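Local structure of restriction endonuclease Hpy99I (Helicobacter pylori, 3GOX) at residues A[17-22]-A[28-33]; A[34-39]-A[44-49]. The protein cleaves DNA as a type II restriction endonuclease of the beta-beta-alpha-Me class and binds zinc through two four-cysteine sites. All coordinates share one frame; numbering follows the deposited sequence.

Contact 1 (A[17-22]-A[28-33])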
ATOM      1  N   PHE A  17       7.225   6.402 -28.988  1.00 12.97           N
ATOM      2  CA  PHE A  17       8.219   6.632 -27.940  1.00 12.46           C
ATOM      3  C   PHE A  17       9.650   6.571 -28.455  1.00 12.17           C
ATOM      4  O   PHE A  17       9.980   5.775 -29.329  1.00 12.66           O
ATOM      5  CB  PHE A  17       8.015   5.628 -26.800  1.00 12.13           C
ATOM      6  CG  PHE A  17       6.787   5.907 -25.989  1.00 12.46           C
ATOM      7  CD1 PHE A  17       6.812   6.828 -24.961  1.00 13.38           C
ATOM      8  CD2 PHE A  17       5.593   5.285 -26.292  1.00 14.49           C
ATOM      9  CE1 PHE A  17       5.655   7.098 -24.242  1.00 13.62           C
ATOM     10  CE2 PHE A  17       4.441   5.553 -25.575  1.00 14.41           C
ATOM     11  CZ  PHE A  17       4.486   6.466 -24.547  1.00 13.79           C
ATOM     12  N   VAL A  18      10.485   7.455 -27.920  1.00 11.64           N
ATOM     13  CA  VAL A  18      11.868   7.586 -28.323  1.00 12.71           C
ATOM     14  C   VAL A  18      12.742   7.802 -27.106  1.00 12.82           C
ATOM     15  O   VAL A  18      12.239   8.193 -26.030  1.00 13.30           O
ATOM     16  CB  VAL A  18      12.068   8.793 -29.266  1.00 12.40           C
ATOM     17  CG1 VAL A  18      11.355   8.542 -30.594  1.00 12.76           C
ATOM     18  CG2 VAL A  18      11.582  10.095 -28.624  1.00 14.55           C
ATOM     19  N   ILE A  19      14.038   7.580 -27.289  1.00 13.17           N
ATOM     20  CA  ILE A  19      15.020   8.072 -26.336  1.00 13.74           C
ATOM     21  C   ILE A  19      15.901   9.104 -27.017  1.00 14.26           C
ATOM     22  O   ILE A  19      16.144   9.051 -28.231  1.00 14.05           O
ATOM     23  CB  ILE A  19      15.896   6.952 -25.726  1.00 14.47           C
ATOM     24  CG1 ILE A  19      16.541   6.103 -26.820  1.00 15.65           C
ATOM     25  CG2 ILE A  19      15.053   6.122 -24.743  1.00 15.32           C
ATOM     26  CD1 ILE A  19      17.513   5.060 -26.282  1.00 18.64           C
ATOM     27  N   ALA A  20      16.399  10.037 -26.223  1.00 14.37           N
ATOM     28  CA  ALA A  20      17.473  10.923 -26.656  1.00 14.46           C
ATOM     29  C   ALA A  20      18.758  10.126 -26.797  1.00 14.73           C
ATOM     30  O   ALA A  20      19.197   9.485 -25.854  1.00 15.04           O
ATOM     31  CB  ALA A  20      17.666  12.059 -25.644  1.00 15.09           C
ATOM     32  N   LYS A  21      19.365  10.180 -27.976  1.00 14.63           N
ATOM     33  CA  LYS A  21      20.652   9.521 -28.185  1.00 15.94           C
ATOM     34  C   LYS A  21      21.786  10.233 -27.460  1.00 16.73           C
ATOM     35  O   LYS A  21      22.715   9.589 -27.005  1.00 18.30           O
ATOM     36  CB  LYS A  21      20.990   9.453 -29.676  1.00 16.41           C
ATOM     37  CG  LYS A  21      20.099   8.531 -30.476  1.00 17.78           C
ATOM     38  CD  LYS A  21      20.467   8.556 -31.976  1.00 21.75           C
ATOM     39  CE  LYS A  21      21.645   7.667 -32.272  1.00 24.81           C
ATOM     40  NZ  LYS A  21      21.666   7.263 -33.705  1.00 29.05           N
ATOM     41  N   ASN A  22      21.709  11.557 -27.402  1.00 16.27           N
ATOM     42  CA  ASN A  22      22.757  12.402 -26.851  1.00 16.76           C
ATOM     43  C   ASN A  22      22.126  13.456 -25.953  1.00 16.23           C
ATOM     44  O   ASN A  22      20.911  13.473 -25.769  1.00 16.76           O
ATOM     45  CB  ASN A  22      23.527  13.099 -27.985  1.00 17.30           C
ATOM     46  CG  ASN A  22      23.827  12.171 -29.147  1.00 18.83           C
ATOM     47  OD1 ASN A  22      24.535  11.181 -28.984  1.00 20.93           O
ATOM     48  ND2 ASN A  22      23.277  12.484 -30.323  1.00 20.01           N
ATOM     49  N   VAL A  28      19.242  14.505 -20.556  1.00 12.70           N
ATOM     50  CA  VAL A  28      20.371  13.574 -20.637  1.00 12.40           C
ATOM     51  C   VAL A  28      20.084  12.427 -21.606  1.00 12.51           C
ATOM     52  O   VAL A  28      18.923  12.101 -21.884  1.00 12.49           O
ATOM     53  CB  VAL A  28      20.762  12.969 -19.258  1.00 11.97           C
ATOM     54  CG1 VAL A  28      21.250  14.071 -18.313  1.00 12.27           C
ATOM     55  CG2 VAL A  28      19.624  12.123 -18.654  1.00 13.72           C
ATOM     56  N   PRO A  29      21.145  11.784 -22.122  1.00 12.63           N
ATOM     57  CA  PRO A  29      20.923  10.620 -22.955  1.00 12.53           C
ATOM     58  C   PRO A  29      20.067   9.554 -22.287  1.00 13.16           C
ATOM     59  O   PRO A  29      20.108   9.408 -21.079  1.00 13.74           O
ATOM     60  CB  PRO A  29      22.336  10.107 -23.250  1.00 12.45           C
ATOM     61  CG  PRO A  29      23.182  11.301 -23.103  1.00 13.05           C
ATOM     62  CD  PRO A  29      22.581  12.095 -21.999  1.00 12.87           C
ATOM     63  N   ASN A  30      19.275   8.851 -23.104  1.00 13.24           N
ATOM     64  CA  ASN A  30      18.397   7.757 -22.679  1.00 13.11           C
ATOM     65  C   ASN A  30      17.131   8.210 -21.976  1.00 12.74           C
ATOM     66  O   ASN A  30      16.311   7.382 -21.564  1.00 12.10           O
ATOM     67  CB  ASN A  30      19.137   6.705 -21.844  1.00 12.88           C
ATOM     68  CG  ASN A  30      20.255   6.064 -22.605  1.00 16.42           C
ATOM     69  OD1 ASN A  30      20.158   5.901 -23.808  1.00 19.10           O
ATOM     70  ND2 ASN A  30      21.332   5.723 -21.917  1.00 19.30           N
ATOM     71  N   SER A  31      16.916   9.522 -21.934  1.00 12.65           N
ATOM     72  CA  SER A  31      15.629  10.079 -21.490  1.00 12.44           C
ATOM     73  C   SER A  31      14.548   9.671 -22.460  1.00 12.49           C
ATOM     74  O   SER A  31      14.711   9.860 -23.668  1.00 12.60           O
ATOM     75  CB  SER A  31      15.709  11.598 -21.428  1.00 12.61           C
ATOM     76  OG  SER A  31      16.623  12.039 -20.437  1.00 12.67           O
ATOM     77  N   VAL A  32      13.444   9.127 -21.949  1.00 11.78           N
ATOM     78  CA  VAL A  32      12.300   8.712 -22.760  1.00 12.57           C
ATOM     79  C   VAL A  32      11.386   9.898 -23.009  1.00 12.30           C
ATOM     80  O   VAL A  32      11.040  10.663 -22.107  1.00 13.74           O
ATOM     81  CB  VAL A  32      11.502   7.570 -22.086  1.00 12.29           C
ATOM     82  CG1 VAL A  32      10.277   7.154 -22.939  1.00 13.14           C
ATOM     83  CG2 VAL A  32      12.430   6.383 -21.865  1.00 12.80           C
ATOM     84  N   GLY A  33      10.975  10.025 -24.264  1.00 13.23           N
ATOM     85  CA  GLY A  33       9.998  11.017 -24.672  1.00 13.77           C
ATOM     86  C   GLY A  33       8.936  10.414 -25.561  1.00 13.63           C
ATOM     87  O   GLY A  33       9.106   9.332 -26.122  1.00 13.35           O
TER
HETATM   88  O   HOH W   1      21.671   6.969 -25.654  1.00 34.78           O
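Val-18 and Gly-33 form a hydrogen-bonded antiparallel pair in the first beta hairpin of a small SH3-like domain. Val-18 N donates a hydrogen bond to Gly-33 O at 2.9 Å, and Gly-33 N donates one to Val-18 O at 2.8 Å. Because Gly-33 has no side chain, Val-18 CG2 lies against backbone, 3.6 Å from Gly-33 O. Next along, Ile-19 and Val-32 make a non-hydrogen-bonded pair. Ile-19 CG2 and Val-32 CG2 touch at 3.9 Å. Val-32 CG1 stands anti to the backbone N (chi1 179°) and is turned instead to the ring of Phe-17, with CD1 4.0 Å away.

Past this pair the regular strand pairing gives way to a type II turn from Val-28 to Ser-31. Two bonds still tie it to Ala-20. Ala-20 N donates to Ser-31 O, and Asn-30 N reaches Ala-20 O almost straight, at 177°. Pro-29 lays its ring along the backbone of Lys-21 and Asn-22. The side chain of Asn-30 runs beside Ile-19, and a water donates to both Asn-30 OD1 and Lys-21 O.

Further out, strand 61-63 flanks the other edge of 17-20, and Phe-17 also packs on Gly-135 of the second subunit. The side chain of Ser-31 lies about 7 Å from that of Cys-81, a zinc ligand, without touching it. The turn itself is closed on Val-28 O, which takes both Ser-31 N and, from the same face of its plane, Ser-31 OG at 2.7 Å.

Contact 2 (A[34-39]-A[44-49])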
ATOM      1  N   VAL A  34       7.821  11.130 -25.663  1.00 13.01           N
ATOM      2  CA  VAL A  34       6.733  10.785 -26.577  1.00 13.58           C
ATOM      3  C   VAL A  34       6.633  11.880 -27.660  1.00 12.74           C
ATOM      4  O   VAL A  34       6.767  13.092 -27.389  1.00 12.91           O
ATOM      5  CB  VAL A  34       5.408  10.593 -25.821  1.00 13.41           C
ATOM      6  CG1 VAL A  34       4.984  11.827 -25.067  1.00 14.42           C
ATOM      7  CG2 VAL A  34       4.326  10.121 -26.779  1.00 14.81           C
ATOM      8  N   ILE A  35       6.412  11.468 -28.908  1.00 12.62           N
ATOM      9  CA  ILE A  35       6.309  12.412 -30.014  1.00 13.29           C
ATOM     10  C   ILE A  35       4.951  13.103 -29.977  1.00 13.19           C
ATOM     11  O   ILE A  35       3.922  12.428 -29.968  1.00 13.04           O
ATOM     12  CB  ILE A  35       6.481  11.688 -31.369  1.00 13.78           C
ATOM     13  CG1 ILE A  35       7.818  10.937 -31.406  1.00 15.69           C
ATOM     14  CG2 ILE A  35       6.326  12.669 -32.550  1.00 14.35           C
ATOM     15  CD1 ILE A  35       8.982  11.802 -31.183  1.00 19.24           C
ATOM     16  N   ARG A  36       4.958  14.445 -29.947  1.00 12.53           N
ATOM     17  CA  ARG A  36       3.748  15.254 -29.826  1.00 12.11           C
ATOM     18  C   ARG A  36       3.372  16.020 -31.085  1.00 12.34           C
ATOM     19  O   ARG A  36       2.222  16.420 -31.250  1.00 12.62           O
ATOM     20  CB  ARG A  36       3.884  16.239 -28.645  1.00 12.26           C
ATOM     21  CG  ARG A  36       3.987  15.583 -27.265  1.00 12.20           C
ATOM     22  CD  ARG A  36       2.912  14.521 -26.987  1.00 12.60           C
ATOM     23  NE  ARG A  36       2.440  14.558 -25.612  1.00 12.46           N
ATOM     24  CZ  ARG A  36       1.714  13.603 -25.043  1.00 13.80           C
ATOM     25  NH1 ARG A  36       1.416  12.496 -25.716  1.00 14.99           N
ATOM     26  NH2 ARG A  36       1.312  13.750 -23.781  1.00 15.06           N
ATOM     27  N   ALA A  37       4.362  16.271 -31.934  1.00 12.37           N
ATOM     28  CA  ALA A  37       4.119  16.820 -33.263  1.00 12.63           C
ATOM     29  C   ALA A  37       5.281  16.427 -34.153  1.00 13.03           C
ATOM     30  O   ALA A  37       6.371  16.169 -33.675  1.00 13.18           O
ATOM     31  CB  ALA A  37       3.954  18.349 -33.208  1.00 12.69           C
ATOM     32  N   VAL A  38       5.011  16.389 -35.456  0.50 12.60           N
ATOM     33  CA  VAL A  38       6.009  16.070 -36.472  0.50 12.94           C
ATOM     34  C   VAL A  38       6.101  17.218 -37.476  0.50 13.73           C
ATOM     35  O   VAL A  38       5.085  17.689 -37.993  0.50 13.18           O
ATOM     36  CB  VAL A  38       5.657  14.757 -37.220  0.50 12.76           C
ATOM     37  CG1 VAL A  38       6.651  14.495 -38.348  0.50 13.57           C
ATOM     38  CG2 VAL A  38       5.603  13.565 -36.254  0.50 12.36           C
ATOM     39  N   ASN A  39       7.329  17.666 -37.737  0.50 15.07           N
ATOM     40  CA  ASN A  39       7.622  18.655 -38.790  0.50 16.18           C
ATOM     41  C   ASN A  39       8.778  18.254 -39.721  0.50 16.72           C
ATOM     42  O   ASN A  39       9.933  18.564 -39.443  0.50 16.97           O
ATOM     43  CB  ASN A  39       7.982  19.987 -38.151  0.50 16.52           C
ATOM     44  CG  ASN A  39       6.790  20.688 -37.566  0.50 17.52           C
ATOM     45  OD1 ASN A  39       6.590  20.697 -36.352  0.50 19.01           O
ATOM     46  ND2 ASN A  39       5.985  21.281 -38.431  0.50 18.23           N
ATOM     47  N   MET A  44       8.474  17.462 -32.222  1.00 13.88           N
ATOM     48  CA  MET A  44       8.275  18.036 -30.893  1.00 14.33           C
ATOM     49  C   MET A  44       8.100  16.863 -29.948  1.00 13.83           C
ATOM     50  O   MET A  44       7.168  16.077 -30.117  1.00 14.12           O
ATOM     51  CB  MET A  44       7.047  18.926 -30.852  1.00 14.75           C
ATOM     52  CG  MET A  44       7.144  20.136 -31.758  1.00 16.93           C
ATOM     53  SD  MET A  44       8.533  21.238 -31.330  1.00 22.31           S
ATOM     54  CE  MET A  44       8.230  21.603 -29.605  1.00 24.76           C
ATOM     55  N   VAL A  45       9.023  16.722 -28.992  1.00 13.20           N
ATOM     56  CA  VAL A  45       9.059  15.566 -28.099  1.00 12.77           C
ATOM     57  C   VAL A  45       8.778  16.033 -26.672  1.00 13.02           C
ATOM     58  O   VAL A  45       9.398  16.980 -26.204  1.00 13.87           O
ATOM     59  CB  VAL A  45      10.453  14.914 -28.110  1.00 12.57           C
ATOM     60  CG1 VAL A  45      10.485  13.694 -27.189  1.00 13.15           C
ATOM     61  CG2 VAL A  45      10.879  14.524 -29.506  1.00 14.25           C
ATOM     62  N   LEU A  46       7.847  15.375 -25.995  1.00 12.74           N
ATOM     63  CA  LEU A  46       7.665  15.591 -24.539  1.00 12.43           C
ATOM     64  C   LEU A  46       8.541  14.600 -23.819  1.00 13.00           C
ATOM     65  O   LEU A  46       8.257  13.385 -23.815  1.00 13.66           O
ATOM     66  CB  LEU A  46       6.206  15.396 -24.106  1.00 12.84           C
ATOM     67  CG  LEU A  46       5.964  15.518 -22.603  1.00 12.64           C
ATOM     68  CD1 LEU A  46       6.357  16.896 -22.108  1.00 14.79           C
ATOM     69  CD2 LEU A  46       4.506  15.246 -22.285  1.00 13.37           C
ATOM     70  N   PHE A  47       9.595  15.124 -23.201  1.00 13.03           N
ATOM     71  CA  PHE A  47      10.441  14.309 -22.337  1.00 13.55           C
ATOM     72  C   PHE A  47       9.775  14.217 -20.972  1.00 12.98           C
ATOM     73  O   PHE A  47       9.553  15.214 -20.297  1.00 12.88           O
ATOM     74  CB  PHE A  47      11.855  14.868 -22.309  1.00 12.99           C
ATOM     75  CG  PHE A  47      12.598  14.601 -23.567  1.00 13.21           C
ATOM     76  CD1 PHE A  47      13.065  13.328 -23.822  1.00 13.88           C
ATOM     77  CD2 PHE A  47      12.798  15.593 -24.516  1.00 14.51           C
ATOM     78  CE1 PHE A  47      13.742  13.046 -24.992  1.00 14.03           C
ATOM     79  CE2 PHE A  47      13.475  15.321 -25.691  1.00 14.13           C
ATOM     80  CZ  PHE A  47      13.942  14.044 -25.940  1.00 13.95           C
ATOM     81  N   ILE A  48       9.413  12.994 -20.606  1.00 14.00           N
ATOM     82  CA  ILE A  48       8.413  12.764 -19.567  1.00 15.00           C
ATOM     83  C   ILE A  48       8.944  13.054 -18.157  1.00 14.70           C
ATOM     84  O   ILE A  48       8.226  13.636 -17.335  1.00 15.85           O
ATOM     85  CB  ILE A  48       7.847  11.330 -19.645  1.00 15.12           C
ATOM     86  CG1 ILE A  48       7.164  11.130 -21.003  1.00 16.79           C
ATOM     87  CG2 ILE A  48       6.891  11.040 -18.473  1.00 16.83           C
ATOM     88  CD1 ILE A  48       6.992   9.680 -21.390  1.00 18.85           C
ATOM     89  N   GLY A  49      10.209  12.726 -17.878  1.00 14.11           N
ATOM     90  CA  GLY A  49      10.769  12.968 -16.540  1.00 14.45           C
ATOM     91  C   GLY A  49      10.753  14.430 -16.131  1.00 15.35           C
ATOM     92  O   GLY A  49      10.364  14.779 -15.006  1.00 16.82           O
TER
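Ala-37 and Met-44 meet at a classic beta bulge in the hairpin of strands 32-39 and 42-47, part of the SH3-like domain. Two residues, Arg-36 and Ala-37, stand opposite the single residue Met-44. Met-44 O takes the N-H of Arg-36 at 2.8 Å, nearly in line with its C=O bond, and a weak second bond from Ala-37 N at 3.3 Å. Met-44 N donates back to Ala-37 O from above the carbonyl plane. The extra residue shifts the register by one.

Ala-37 CB rests against CB and CG of Met-44. The rest of the methionine bends away from strand 32-39 and reaches Leu-53 and Arg-55 of strand 52-57.

Val-34 and Leu-46 run alongside each other in the same direction, with CG1 of Val-34 3.9 Å from CB of Leu-46. Arg-36 crosses Leu-46 obliquely. Chi1 (-65°) puts its CG by Leu-46 CB; the bends at chi2 and chi3 then carry the guanidinium back along the hairpin, with NH2 3.8 Å from Leu-46 CD2. Val-34 CG1 stands over one face of the guanidinium, towards its rim. Both Val-34 and Arg-36 also pack on Val-137 of the second subunit, so this surface belongs to the dimer contact.

The opposite face of the sheet carries Ile-35 and Val-45, a non-hydrogen-bonded pair. Both are buried and also touch Val-18 of strand 17-20. Val-45 CG1 is anti to the backbone N (chi1 -179°), over one face of the Phe-47 ring. That leaves CG2 for the isoleucine: Ile-35 CD1 reaches across to Val-45 CG2, 3.7 Å away.

In the fold
The two contacts follow one another along the chain, and their centres are 11 Å apart. Both use strand 32-39, which pairs with 17-20 on one edge and with 42-47 on the other. They are therefore successive hairpins of one antiparallel sheet, all within the SH3-like domain. A probable hydrogen bond from Ile-48 N to Val-32 O (3.2 Å) continues the pairing across the junction. Val-45 CG1 also packs on Gly-33 CA, 3.7 Å away. Contact 1 has its turn near the first zinc site. Contact 2 lies away from the zinc and sodium sites, and the carbonyl oxygens of Ile-48 and Gly-49 are hydrogen-bonded to the guanidinium of Arg-146 of the second subunit.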